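Local coordinates for protein agarase (Pseudoalteromonas fuliginea, PDB 6XJ9) that probably hydrolyses the agarose of red algal cell walls, or fragments of it, as a glycoside hydrolase of family GH50, at residues V61-Q64 and Y70-I73; I105-S110 and V169-M174; T195-E200 and Y696-N701. All coordinates share one frame; numbering follows the deposited sequence.

Contact 1. Residues V61-Q64 and Y70-I73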
ATOM      1  N   VAL A  61     -25.071  -3.192 -10.092  1.00 28.28           N
ATOM      2  CA  VAL A  61     -24.901  -4.557 -10.552  1.00 27.96           C
ATOM      3  C   VAL A  61     -24.122  -5.292  -9.468  1.00 28.46           C
ATOM      4  O   VAL A  61     -23.006  -4.880  -9.145  1.00 29.08           O
ATOM      5  CB  VAL A  61     -24.147  -4.579 -11.896  1.00 27.60           C
ATOM      6  CG1 VAL A  61     -24.001  -5.992 -12.445  1.00 26.34           C
ATOM      7  CG2 VAL A  61     -24.769  -3.654 -12.938  1.00 27.46           C
ATOM      8  N   GLN A  62     -24.744  -6.318  -8.871  1.00 28.50           N
ATOM      9  CA  GLN A  62     -24.070  -7.214  -7.935  1.00 28.28           C
ATOM     10  C   GLN A  62     -23.772  -8.535  -8.635  1.00 26.20           C
ATOM     11  O   GLN A  62     -24.652  -9.383  -8.776  1.00 24.91           O
ATOM     12  CB  GLN A  62     -24.918  -7.434  -6.682  1.00 31.30           C
ATOM     13  CG  GLN A  62     -24.838  -6.277  -5.697  1.00 36.61           C
ATOM     14  CD  GLN A  62     -26.081  -6.134  -4.854  1.00 38.88           C
ATOM     15  OE1 GLN A  62     -26.885  -7.056  -4.734  1.00 43.83           O
ATOM     16  NE2 GLN A  62     -26.251  -4.960  -4.266  1.00 41.22           N
ATOM     17  N   PHE A  63     -22.527  -8.673  -9.107  1.00 24.96           N
ATOM     18  CA  PHE A  63     -22.071  -9.870  -9.792  1.00 24.47           C
ATOM     19  C   PHE A  63     -21.924 -10.988  -8.767  1.00 23.62           C
ATOM     20  O   PHE A  63     -21.265 -10.814  -7.750  1.00 22.06           O
ATOM     21  CB  PHE A  63     -20.709  -9.638 -10.460  1.00 24.33           C
ATOM     22  CG  PHE A  63     -20.674  -8.594 -11.551  1.00 24.81           C
ATOM     23  CD1 PHE A  63     -21.016  -8.921 -12.858  1.00 24.57           C
ATOM     24  CD2 PHE A  63     -20.276  -7.293 -11.275  1.00 23.28           C
ATOM     25  CE1 PHE A  63     -20.979  -7.959 -13.862  1.00 25.54           C
ATOM     26  CE2 PHE A  63     -20.238  -6.334 -12.276  1.00 25.53           C
ATOM     27  CZ  PHE A  63     -20.586  -6.669 -13.570  1.00 26.25           C
ATOM     28  N   GLN A  64     -22.555 -12.132  -9.034  1.00 24.18           N
ATOM     29  CA  GLN A  64     -22.512 -13.232  -8.084  1.00 26.87           C
ATOM     30  C   GLN A  64     -21.289 -14.082  -8.420  1.00 26.46           C
ATOM     31  O   GLN A  64     -21.404 -15.269  -8.713  1.00 26.16           O
ATOM     32  CB  GLN A  64     -23.834 -14.006  -8.100  1.00 29.67           C
ATOM     33  CG  GLN A  64     -25.057 -13.139  -7.807  1.00 32.14           C
ATOM     34  CD  GLN A  64     -26.355 -13.893  -7.982  1.00 36.65           C
ATOM     35  OE1 GLN A  64     -26.570 -14.597  -8.969  1.00 38.44           O
ATOM     36  NE2 GLN A  64     -27.243 -13.748  -7.010  1.00 40.44           N
ATOM     37  N   TYR A  70     -18.348 -17.041 -14.194  1.00 22.56           N
ATOM     38  CA  TYR A  70     -18.726 -16.033 -15.169  1.00 24.80           C
ATOM     39  C   TYR A  70     -20.015 -15.356 -14.703  1.00 24.15           C
ATOM     40  O   TYR A  70     -21.007 -16.032 -14.445  1.00 27.08           O
ATOM     41  CB  TYR A  70     -18.901 -16.641 -16.567  1.00 25.93           C
ATOM     42  CG  TYR A  70     -19.314 -15.640 -17.620  1.00 25.91           C
ATOM     43  CD1 TYR A  70     -18.359 -14.929 -18.330  1.00 24.35           C
ATOM     44  CD2 TYR A  70     -20.653 -15.375 -17.879  1.00 26.07           C
ATOM     45  CE1 TYR A  70     -18.717 -13.982 -19.277  1.00 25.28           C
ATOM     46  CE2 TYR A  70     -21.032 -14.430 -18.826  1.00 28.57           C
ATOM     47  CZ  TYR A  70     -20.057 -13.736 -19.529  1.00 26.53           C
ATOM     48  OH  TYR A  70     -20.408 -12.826 -20.478  1.00 28.66           O
ATOM     49  N   ALA A  71     -19.976 -14.026 -14.567  1.00 23.14           N
ATOM     50  CA  ALA A  71     -21.156 -13.209 -14.318  1.00 23.40           C
ATOM     51  C   ALA A  71     -21.127 -12.017 -15.270  1.00 24.55           C
ATOM     52  O   ALA A  71     -20.045 -11.576 -15.659  1.00 25.27           O
ATOM     53  CB  ALA A  71     -21.181 -12.749 -12.883  1.00 20.83           C
ATOM     54  N   SER A  72     -22.303 -11.500 -15.652  1.00 23.60           N
ATOM     55  CA  SER A  72     -22.315 -10.443 -16.652  1.00 25.36           C
ATOM     56  C   SER A  72     -23.617  -9.639 -16.660  1.00 26.69           C
ATOM     57  O   SER A  72     -24.669 -10.101 -16.222  1.00 25.02           O
ATOM     58  CB  SER A  72     -22.028 -11.002 -18.022  1.00 26.11           C
ATOM     59  OG  SER A  72     -23.170 -11.668 -18.544  1.00 26.87           O
ATOM     60  N   ILE A  73     -23.514  -8.418 -17.194  1.00 28.04           N
ATOM     61  CA  ILE A  73     -24.659  -7.672 -17.684  1.00 29.08           C
ATOM     62  C   ILE A  73     -24.437  -7.465 -19.177  1.00 30.77           C
ATOM     63  O   ILE A  73     -23.337  -7.099 -19.603  1.00 30.50           O
ATOM     64  CB  ILE A  73     -24.837  -6.345 -16.915  1.00 29.19           C
ATOM     65  CG1 ILE A  73     -25.950  -5.476 -17.511  1.00 29.80           C
ATOM     66  CG2 ILE A  73     -23.515  -5.591 -16.815  1.00 28.56           C
ATOM     67  CD1 ILE A  73     -26.537  -4.480 -16.544  1.00 30.04           C
TER

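Contact 2. Residues I105-S110 and V169-M174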
ATOM      1  N   ILE A 105     -13.229  -5.601 -14.964  1.00 21.99           N
ATOM      2  CA  ILE A 105     -14.317  -5.913 -15.882  1.00 22.40           C
ATOM      3  C   ILE A 105     -13.729  -6.282 -17.242  1.00 22.09           C
ATOM      4  O   ILE A 105     -12.671  -5.796 -17.636  1.00 23.12           O
ATOM      5  CB  ILE A 105     -15.336  -4.757 -15.990  1.00 21.28           C
ATOM      6  CG1 ILE A 105     -14.659  -3.439 -16.381  1.00 21.64           C
ATOM      7  CG2 ILE A 105     -16.131  -4.615 -14.704  1.00 20.44           C
ATOM      8  CD1 ILE A 105     -15.612  -2.292 -16.622  1.00 22.03           C
ATOM      9  N   TYR A 106     -14.422  -7.187 -17.928  1.00 21.15           N
ATOM     10  CA  TYR A 106     -14.129  -7.501 -19.310  1.00 21.40           C
ATOM     11  C   TYR A 106     -15.239  -6.876 -20.143  1.00 23.40           C
ATOM     12  O   TYR A 106     -16.417  -7.016 -19.807  1.00 21.56           O
ATOM     13  CB  TYR A 106     -14.044  -9.019 -19.486  1.00 21.72           C
ATOM     14  CG  TYR A 106     -12.823  -9.630 -18.839  1.00 20.50           C
ATOM     15  CD1 TYR A 106     -12.798  -9.900 -17.479  1.00 19.44           C
ATOM     16  CD2 TYR A 106     -11.695  -9.932 -19.589  1.00 19.90           C
ATOM     17  CE1 TYR A 106     -11.674 -10.450 -16.874  1.00 19.35           C
ATOM     18  CE2 TYR A 106     -10.568 -10.495 -19.004  1.00 19.02           C
ATOM     19  CZ  TYR A 106     -10.555 -10.740 -17.635  1.00 20.13           C
ATOM     20  OH  TYR A 106      -9.446 -11.289 -17.042  1.00 20.36           O
ATOM     21  N   LEU A 107     -14.832  -6.158 -21.200  1.00 23.62           N
ATOM     22  CA  LEU A 107     -15.767  -5.517 -22.103  1.00 24.02           C
ATOM     23  C   LEU A 107     -15.693  -6.237 -23.445  1.00 25.67           C
ATOM     24  O   LEU A 107     -14.688  -6.140 -24.149  1.00 27.12           O
ATOM     25  CB  LEU A 107     -15.421  -4.028 -22.214  1.00 23.76           C
ATOM     26  CG  LEU A 107     -16.059  -3.268 -23.378  1.00 24.08           C
ATOM     27  CD1 LEU A 107     -17.574  -3.268 -23.264  1.00 24.65           C
ATOM     28  CD2 LEU A 107     -15.536  -1.836 -23.432  1.00 24.43           C
ATOM     29  N   ASP A 108     -16.751  -6.997 -23.753  1.00 24.60           N
ATOM     30  CA  ASP A 108     -16.852  -7.695 -25.022  1.00 26.73           C
ATOM     31  C   ASP A 108     -17.923  -7.027 -25.880  1.00 26.80           C
ATOM     32  O   ASP A 108     -19.043  -6.805 -25.425  1.00 26.19           O
ATOM     33  CB  ASP A 108     -17.114  -9.188 -24.848  1.00 25.90           C
ATOM     34  CG  ASP A 108     -15.917  -9.921 -24.285  1.00 27.13           C
ATOM     35  OD1 ASP A 108     -15.707  -9.844 -23.055  1.00 26.09           O
ATOM     36  OD2 ASP A 108     -15.203 -10.549 -25.082  1.00 26.27           O
ATOM     37  N   ILE A 109     -17.522  -6.660 -27.099  1.00 29.16           N
ATOM     38  CA  ILE A 109     -18.409  -6.103 -28.108  1.00 29.48           C
ATOM     39  C   ILE A 109     -18.435  -7.082 -29.282  1.00 31.07           C
ATOM     40  O   ILE A 109     -17.383  -7.508 -29.758  1.00 31.01           O
ATOM     41  CB  ILE A 109     -17.943  -4.690 -28.512  1.00 28.54           C
ATOM     42  CG1 ILE A 109     -17.742  -3.783 -27.293  1.00 27.26           C
ATOM     43  CG2 ILE A 109     -18.901  -4.066 -29.519  1.00 29.68           C
ATOM     44  CD1 ILE A 109     -16.909  -2.546 -27.564  1.00 28.56           C
ATOM     45  N   SER A 110     -19.650  -7.459 -29.700  1.00 32.10           N
ATOM     46  CA  SER A 110     -19.891  -8.467 -30.725  1.00 34.88           C
ATOM     47  C   SER A 110     -20.738  -7.864 -31.844  1.00 36.20           C
ATOM     48  O   SER A 110     -21.663  -7.097 -31.573  1.00 34.78           O
ATOM     49  CB  SER A 110     -20.586  -9.682 -30.139  1.00 36.11           C
ATOM     50  OG  SER A 110     -19.937 -10.145 -28.960  1.00 35.91           O
ATOM     51  N   VAL A 169      -9.917   6.792 -18.069  1.00 26.43           N
ATOM     52  CA  VAL A 169      -9.172   5.546 -18.114  1.00 25.73           C
ATOM     53  C   VAL A 169      -9.521   4.785 -19.389  1.00 26.12           C
ATOM     54  O   VAL A 169     -10.671   4.396 -19.606  1.00 24.38           O
ATOM     55  CB  VAL A 169      -9.463   4.671 -16.879  1.00 24.30           C
ATOM     56  CG1 VAL A 169      -8.552   3.446 -16.850  1.00 23.66           C
ATOM     57  CG2 VAL A 169      -9.371   5.464 -15.586  1.00 25.29           C
ATOM     58  N   GLN A 170      -8.494   4.526 -20.196  1.00 25.54           N
ATOM     59  CA  GLN A 170      -8.686   3.740 -21.397  1.00 24.84           C
ATOM     60  C   GLN A 170      -8.738   2.253 -21.036  1.00 25.29           C
ATOM     61  O   GLN A 170      -7.921   1.768 -20.260  1.00 22.60           O
ATOM     62  CB  GLN A 170      -7.583   4.037 -22.410  1.00 24.19           C
ATOM     63  CG  GLN A 170      -7.783   3.292 -23.722  1.00 26.07           C
ATOM     64  CD  GLN A 170      -6.754   3.580 -24.789  1.00 28.13           C
ATOM     65  OE1 GLN A 170      -5.744   4.251 -24.568  1.00 29.74           O
ATOM     66  NE2 GLN A 170      -7.004   3.050 -25.973  1.00 27.33           N
ATOM     67  N   PHE A 171      -9.709   1.535 -21.618  1.00 24.59           N
ATOM     68  CA  PHE A 171      -9.730   0.081 -21.548  1.00 24.07           C
ATOM     69  C   PHE A 171      -8.471  -0.473 -22.210  1.00 24.62           C
ATOM     70  O   PHE A 171      -7.970   0.097 -23.183  1.00 23.54           O
ATOM     71  CB  PHE A 171     -10.959  -0.493 -22.263  1.00 25.76           C
ATOM     72  CG  PHE A 171     -12.243  -0.499 -21.467  1.00 25.32           C
ATOM     73  CD1 PHE A 171     -13.092   0.599 -21.477  1.00 24.74           C
ATOM     74  CD2 PHE A 171     -12.612  -1.610 -20.725  1.00 25.63           C
ATOM     75  CE1 PHE A 171     -14.282   0.588 -20.764  1.00 24.39           C
ATOM     76  CE2 PHE A 171     -13.808  -1.625 -20.021  1.00 24.84           C
ATOM     77  CZ  PHE A 171     -14.636  -0.522 -20.034  1.00 23.99           C
ATOM     78  N   ILE A 172      -7.985  -1.606 -21.685  1.00 25.52           N
ATOM     79  CA  ILE A 172      -6.863  -2.316 -22.284  1.00 24.77           C
ATOM     80  C   ILE A 172      -7.391  -3.298 -23.327  1.00 26.49           C
ATOM     81  O   ILE A 172      -8.211  -4.162 -23.015  1.00 23.71           O
ATOM     82  CB  ILE A 172      -6.030  -3.030 -21.196  1.00 25.99           C
ATOM     83  CG1 ILE A 172      -5.620  -2.086 -20.057  1.00 27.41           C
ATOM     84  CG2 ILE A 172      -4.834  -3.733 -21.806  1.00 24.42           C
ATOM     85  CD1 ILE A 172      -4.856  -0.850 -20.501  1.00 28.31           C
ATOM     86  N   SER A 173      -6.896  -3.168 -24.569  1.00 28.44           N
ATOM     87  CA  SER A 173      -7.245  -4.108 -25.625  1.00 31.81           C
ATOM     88  C   SER A 173      -6.603  -5.465 -25.336  1.00 32.05           C
ATOM     89  O   SER A 173      -5.393  -5.553 -25.174  1.00 33.56           O
ATOM     90  CB  SER A 173      -6.833  -3.572 -26.978  1.00 33.69           C
ATOM     91  OG  SER A 173      -7.417  -2.298 -27.201  1.00 35.99           O
ATOM     92  N   MET A 174      -7.420  -6.523 -25.268  1.00 33.33           N
ATOM     93  CA  MET A 174      -6.921  -7.817 -24.835  1.00 31.81           C
ATOM     94  C   MET A 174      -6.784  -8.780 -26.016  1.00 33.98           C
ATOM     95  O   MET A 174      -5.678  -9.232 -26.303  1.00 34.96           O
ATOM     96  CB  MET A 174      -7.797  -8.417 -23.731  1.00 29.97           C
ATOM     97  CG  MET A 174      -7.987  -7.496 -22.526  1.00 28.49           C
ATOM     98  SD  MET A 174      -6.497  -7.215 -21.513  1.00 28.69           S
ATOM     99  CE  MET A 174      -6.401  -8.745 -20.584  1.00 26.73           C
TER

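Contact 3. Residues T195-E200 and Y696-N701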
ATOM      1  N   THR A 195     -13.135 -14.814 -10.237  1.00 19.10           N
ATOM      2  CA  THR A 195     -12.680 -14.101  -9.056  1.00 20.94           C
ATOM      3  C   THR A 195     -12.712 -15.064  -7.871  1.00 20.13           C
ATOM      4  O   THR A 195     -13.136 -16.214  -8.014  1.00 19.91           O
ATOM      5  CB  THR A 195     -13.537 -12.859  -8.765  1.00 21.91           C
ATOM      6  OG1 THR A 195     -14.877 -13.274  -8.502  1.00 23.05           O
ATOM      7  CG2 THR A 195     -13.550 -11.856  -9.899  1.00 21.88           C
ATOM      8  N   LEU A 196     -12.269 -14.582  -6.708  1.00 19.42           N
ATOM      9  CA  LEU A 196     -12.532 -15.303  -5.468  1.00 21.12           C
ATOM     10  C   LEU A 196     -13.704 -14.672  -4.724  1.00 23.36           C
ATOM     11  O   LEU A 196     -14.284 -15.312  -3.843  1.00 25.58           O
ATOM     12  CB  LEU A 196     -11.261 -15.338  -4.612  1.00 17.97           C
ATOM     13  CG  LEU A 196     -10.057 -15.984  -5.296  1.00 17.76           C
ATOM     14  CD1 LEU A 196      -8.813 -15.903  -4.405  1.00 18.48           C
ATOM     15  CD2 LEU A 196     -10.364 -17.433  -5.682  1.00 17.37           C
ATOM     16  N   HIS A 197     -14.033 -13.424  -5.086  1.00 24.23           N
ATOM     17  CA  HIS A 197     -15.001 -12.609  -4.361  1.00 25.32           C
ATOM     18  C   HIS A 197     -16.144 -12.168  -5.274  1.00 24.55           C
ATOM     19  O   HIS A 197     -15.959 -12.028  -6.485  1.00 25.26           O
ATOM     20  CB  HIS A 197     -14.324 -11.348  -3.788  1.00 25.06           C
ATOM     21  CG  HIS A 197     -13.144 -11.611  -2.913  1.00 27.61           C
ATOM     22  ND1 HIS A 197     -13.197 -12.477  -1.846  1.00 28.56           N
ATOM     23  CD2 HIS A 197     -11.883 -11.122  -2.941  1.00 28.23           C
ATOM     24  CE1 HIS A 197     -12.021 -12.520  -1.248  1.00 29.02           C
ATOM     25  NE2 HIS A 197     -11.194 -11.696  -1.905  1.00 28.98           N
ATOM     26  N   ASP A 198     -17.314 -11.927  -4.665  1.00 25.22           N
ATOM     27  CA  ASP A 198     -18.380 -11.146  -5.283  1.00 25.42           C
ATOM     28  C   ASP A 198     -17.853  -9.740  -5.581  1.00 23.89           C
ATOM     29  O   ASP A 198     -17.129  -9.153  -4.772  1.00 22.70           O
ATOM     30  CB  ASP A 198     -19.633 -11.045  -4.393  1.00 24.94           C
ATOM     31  CG  ASP A 198     -20.482 -12.306  -4.303  1.00 26.95           C
ATOM     32  OD1 ASP A 198     -20.426 -13.145  -5.229  1.00 28.04           O
ATOM     33  OD2 ASP A 198     -21.207 -12.440  -3.307  1.00 27.84           O
ATOM     34  N   LYS A 199     -18.205  -9.217  -6.767  1.00 24.11           N
ATOM     35  CA  LYS A 199     -17.819  -7.878  -7.184  1.00 23.62           C
ATOM     36  C   LYS A 199     -19.088  -7.077  -7.462  1.00 24.65           C
ATOM     37  O   LYS A 199     -20.151  -7.661  -7.659  1.00 23.51           O
ATOM     38  CB  LYS A 199     -16.923  -7.933  -8.425  1.00 23.55           C
ATOM     39  CG  LYS A 199     -15.773  -8.933  -8.348  1.00 23.46           C
ATOM     40  CD  LYS A 199     -14.879  -8.715  -7.151  1.00 23.94           C
ATOM     41  CE  LYS A 199     -13.604  -7.982  -7.482  1.00 24.95           C
ATOM     42  NZ  LYS A 199     -12.596  -8.834  -8.156  1.00 21.01           N
ATOM     43  N   GLU A 200     -18.957  -5.744  -7.444  1.00 25.65           N
ATOM     44  CA  GLU A 200     -20.077  -4.848  -7.676  1.00 27.44           C
ATOM     45  C   GLU A 200     -19.670  -3.748  -8.650  1.00 27.37           C
ATOM     46  O   GLU A 200     -18.490  -3.412  -8.781  1.00 27.01           O
ATOM     47  CB  GLU A 200     -20.486  -4.153  -6.383  1.00 30.05           C
ATOM     48  CG  GLU A 200     -21.262  -5.035  -5.421  1.00 34.73           C
ATOM     49  CD  GLU A 200     -21.826  -4.235  -4.257  1.00 36.17           C
ATOM     50  OE1 GLU A 200     -21.708  -4.698  -3.110  1.00 38.06           O
ATOM     51  OE2 GLU A 200     -22.377  -3.147  -4.502  1.00 37.73           O
ATOM     52  N   TYR A 696      -2.442 -10.427  -4.946  1.00 18.30           N
ATOM     53  CA  TYR A 696      -1.384 -11.412  -4.794  1.00 19.55           C
ATOM     54  C   TYR A 696      -1.658 -12.294  -3.577  1.00 19.22           C
ATOM     55  O   TYR A 696      -1.625 -13.520  -3.672  1.00 20.09           O
ATOM     56  CB  TYR A 696      -0.052 -10.694  -4.571  1.00 19.64           C
ATOM     57  CG  TYR A 696       1.101 -11.615  -4.270  1.00 20.32           C
ATOM     58  CD1 TYR A 696       1.769 -12.251  -5.302  1.00 20.23           C
ATOM     59  CD2 TYR A 696       1.529 -11.848  -2.968  1.00 21.05           C
ATOM     60  CE1 TYR A 696       2.841 -13.095  -5.059  1.00 21.56           C
ATOM     61  CE2 TYR A 696       2.610 -12.685  -2.712  1.00 22.45           C
ATOM     62  CZ  TYR A 696       3.258 -13.318  -3.762  1.00 22.55           C
ATOM     63  OH  TYR A 696       4.308 -14.167  -3.549  1.00 25.73           O
ATOM     64  N   THR A 697      -1.900 -11.655  -2.428  1.00 18.49           N
ATOM     65  CA  THR A 697      -2.117 -12.341  -1.156  1.00 19.23           C
ATOM     66  C   THR A 697      -3.309 -13.300  -1.252  1.00 20.18           C
ATOM     67  O   THR A 697      -3.220 -14.445  -0.812  1.00 21.44           O
ATOM     68  CB  THR A 697      -2.293 -11.316  -0.023  1.00 18.41           C
ATOM     69  OG1 THR A 697      -1.007 -10.723   0.144  1.00 17.53           O
ATOM     70  CG2 THR A 697      -2.743 -11.906   1.300  1.00 19.34           C
ATOM     71  N   ASP A 698      -4.424 -12.821  -1.814  1.00 19.16           N
ATOM     72  CA  ASP A 698      -5.620 -13.633  -2.002  1.00 20.30           C
ATOM     73  C   ASP A 698      -5.305 -14.849  -2.868  1.00 19.10           C
ATOM     74  O   ASP A 698      -5.779 -15.944  -2.573  1.00 19.51           O
ATOM     75  CB  ASP A 698      -6.752 -12.846  -2.670  1.00 20.82           C
ATOM     76  CG  ASP A 698      -7.482 -11.900  -1.726  1.00 24.12           C
ATOM     77  OD1 ASP A 698      -7.289 -12.033  -0.497  1.00 24.37           O
ATOM     78  OD2 ASP A 698      -8.263 -11.052  -2.228  1.00 25.60           O
ATOM     79  N   TYR A 699      -4.542 -14.631  -3.947  1.00 18.48           N
ATOM     80  CA  TYR A 699      -4.244 -15.685  -4.910  1.00 18.78           C
ATOM     81  C   TYR A 699      -3.431 -16.766  -4.211  1.00 18.02           C
ATOM     82  O   TYR A 699      -3.722 -17.951  -4.335  1.00 18.67           O
ATOM     83  CB  TYR A 699      -3.418 -15.160  -6.094  1.00 17.61           C
ATOM     84  CG  TYR A 699      -3.204 -16.175  -7.192  1.00 17.18           C
ATOM     85  CD1 TYR A 699      -2.311 -17.225  -7.036  1.00 17.39           C
ATOM     86  CD2 TYR A 699      -3.892 -16.092  -8.393  1.00 17.50           C
ATOM     87  CE1 TYR A 699      -2.106 -18.161  -8.037  1.00 16.97           C
ATOM     88  CE2 TYR A 699      -3.699 -17.018  -9.407  1.00 16.78           C
ATOM     89  CZ  TYR A 699      -2.801 -18.055  -9.232  1.00 16.73           C
ATOM     90  OH  TYR A 699      -2.615 -18.981 -10.217  1.00 15.45           O
ATOM     91  N   MET A 700      -2.413 -16.327  -3.473  1.00 18.21           N
ATOM     92  CA  MET A 700      -1.502 -17.232  -2.790  1.00 18.62           C
ATOM     93  C   MET A 700      -2.216 -17.962  -1.652  1.00 18.97           C
ATOM     94  O   MET A 700      -1.911 -19.129  -1.378  1.00 19.87           O
ATOM     95  CB  MET A 700      -0.267 -16.483  -2.268  1.00 17.74           C
ATOM     96  CG  MET A 700       0.781 -16.204  -3.366  1.00 18.07           C
ATOM     97  SD  MET A 700       1.274 -17.695  -4.326  1.00 19.01           S
ATOM     98  CE  MET A 700       1.833 -18.760  -2.996  1.00 18.44           C
ATOM     99  N   ASN A 701      -3.197 -17.295  -1.030  1.00 18.39           N
ATOM    100  CA  ASN A 701      -3.998 -17.946  -0.006  1.00 20.32           C
ATOM    101  C   ASN A 701      -4.791 -19.102  -0.609  1.00 20.49           C
ATOM    102  O   ASN A 701      -4.965 -20.135   0.040  1.00 20.48           O
ATOM    103  CB  ASN A 701      -4.883 -16.964   0.768  1.00 21.19           C
ATOM    104  CG  ASN A 701      -4.115 -16.199   1.823  1.00 22.59           C
ATOM    105  OD1 ASN A 701      -3.121 -16.697   2.346  1.00 24.84           O
ATOM    106  ND2 ASN A 701      -4.577 -15.008   2.163  1.00 22.41           N
TER

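Contact 1. Residues V61-Q64 and Y70-I73
Phe-63 lays the edge of its ring against the strand that carries Ala-71 and Ser-72, and the tight part of this contact is built round that edge. CD1 of Phe-63 stands 3.8 Å from CB of Ala-71, and CE1 of Phe-63 comes within 4.0 Å of CA of Ser-72, which lies in the ring plane. CG of Phe-63 is anti to its carbonyl carbon (chi1 -63°), and although CB does not point straight across, the ring reaches the facing strand. One ring face is covered from its own strand by Val-61, whose CG1 sits 3.6 Å above the plane, offset toward the rim. The other methyl of Val-61, CG2, is the one that meets the facing strand, 4.1 Å from CD1 of Ile-73.

Segments 61-63 and 70-73 run antiparallel at 166°. Their backbones do not bond to each other; each strand pairs elsewhere, Val-61 and Phe-63 with strand 199-210, Ala-71 with strand 185-193. The arrangement is that of two strands facing each other across a β-sandwich and joined by a short connection, within the carbohydrate-binding-module-like domain.

Toward that connection the backbones draw together, from 7.8 Å between CA of Val-61 and CA of Ile-73 to 5.7 Å between CA of Phe-63 and CA of Ala-71, yet less side chain is engaged. Gln-64 brings its backbone N to 4.1 Å from CB of Ala-71, but its partly exposed side chain stays farther off. Gln-62 and Tyr-70 are exposed; Ser-72 also turns its CB away but is buried.

What crosses the gap is therefore dispersion and the burial of hydrocarbon. Such a contact depends on shape and on water being excluded, while directional bonding is left to the neighbouring strands with which each pairs.

Contact 2. Residues I105-S110 and V169-M174
Phe-171, Leu-107 and Ile-105 make this contact, a patch of the hydrophobic filling in the β-sandwich of the carbohydrate-binding-module-like domain. Strands 103-111 and 169-174 are not paired with each other; both pair with strand 116-123, so these side chains meet across it. Phe-171 gives up the most surface. It sits at the interruption between the strand pieces 169-170 and 172-174, and its CB points toward the other segment. Leu-107 answers with a CH-π contact: its CD2 lies 3.6 Å from the ring centroid of Phe-171, only 7° off the ring normal, so the methyl sits over the centre of the ring. The leucine's CG is anti to the backbone N (chi1 165°), and from there CD2 extends over the ring while CB of Leu-107 touches CE2 of Phe-171 at 3.6 Å. Val-121 of the intervening strand and Tyr-131 also pack on the phenylalanine, and Ile-190 touches both aliphatic residues. Ile-105, third in buried surface, has a side chain that crosses that of Phe-171 at about a right angle and ends with CD1 3.9 Å from CE2 and 4.0 Å from CZ of Phe-171.

Contact 3. Residues T195-E200 and Y696-N701
Leu-196 and His-197 both reach Asp-698, one by van der Waals contact of a methyl with the helix backbone and the other by a hydrogen bond. The approach to them begins at Thr-195, whose OG1 donates to O of His-197 at 2.6 Å and so ties the chain back on itself where these two residues project. Leu-196 comes next, its CD1 lying 3.5 Å from the backbone O of Asp-698 and 4.1 Å from that residue's CB. His-197 follows with the polar half of the contact. Its NE2 donates to OD2 of Asp-698 at 3.0 Å, with a moderately bent N-H...O angle of 151°. The oxygen lies close to the imidazole plane, but the nitrogen meets it from well above the carboxylate plane, the two planes being 76° apart. His-101 stacks on the imidazole and probably helps to hold its orientation, and the aspartate may favour a protonated ring. Farther along, Asp-198 accepts from the backbone N of Lys-66, and Lys-199 forms a salt bridge with Glu-647.

The segment thus leaves a loop and enters strand 199-210 of the sandwich domain, which pairs with strand 58-63. It packs on helix 689-704, which probably belongs to a catalytic (β/α) barrel; that helix lies in the chain between strands 664-666 and 709-714, and helix 745-763 packs against its Thr-697, Met-700 and Asn-701.

From the N terminus, contact 1 comes first and closes a very short loop, the five residues between 61-64 and 70-73. Contact 2 then closes a longer one, from strand 103-111 to strand 169-174. Contact 3 opens only after both have closed and spans almost 500 residues to helix 689-704. The three are in series; none encloses or crosses another. Contacts 1 and 2, with centres about 16 Å apart, bind parts of the sandwich domain to one another, whereas contact 3 joins that domain to the probable catalytic barrel. Contacts 1 and 3 also touch directly, where Phe-63 N probably hydrogen-bonds to Lys-199 O at 3.0 Å.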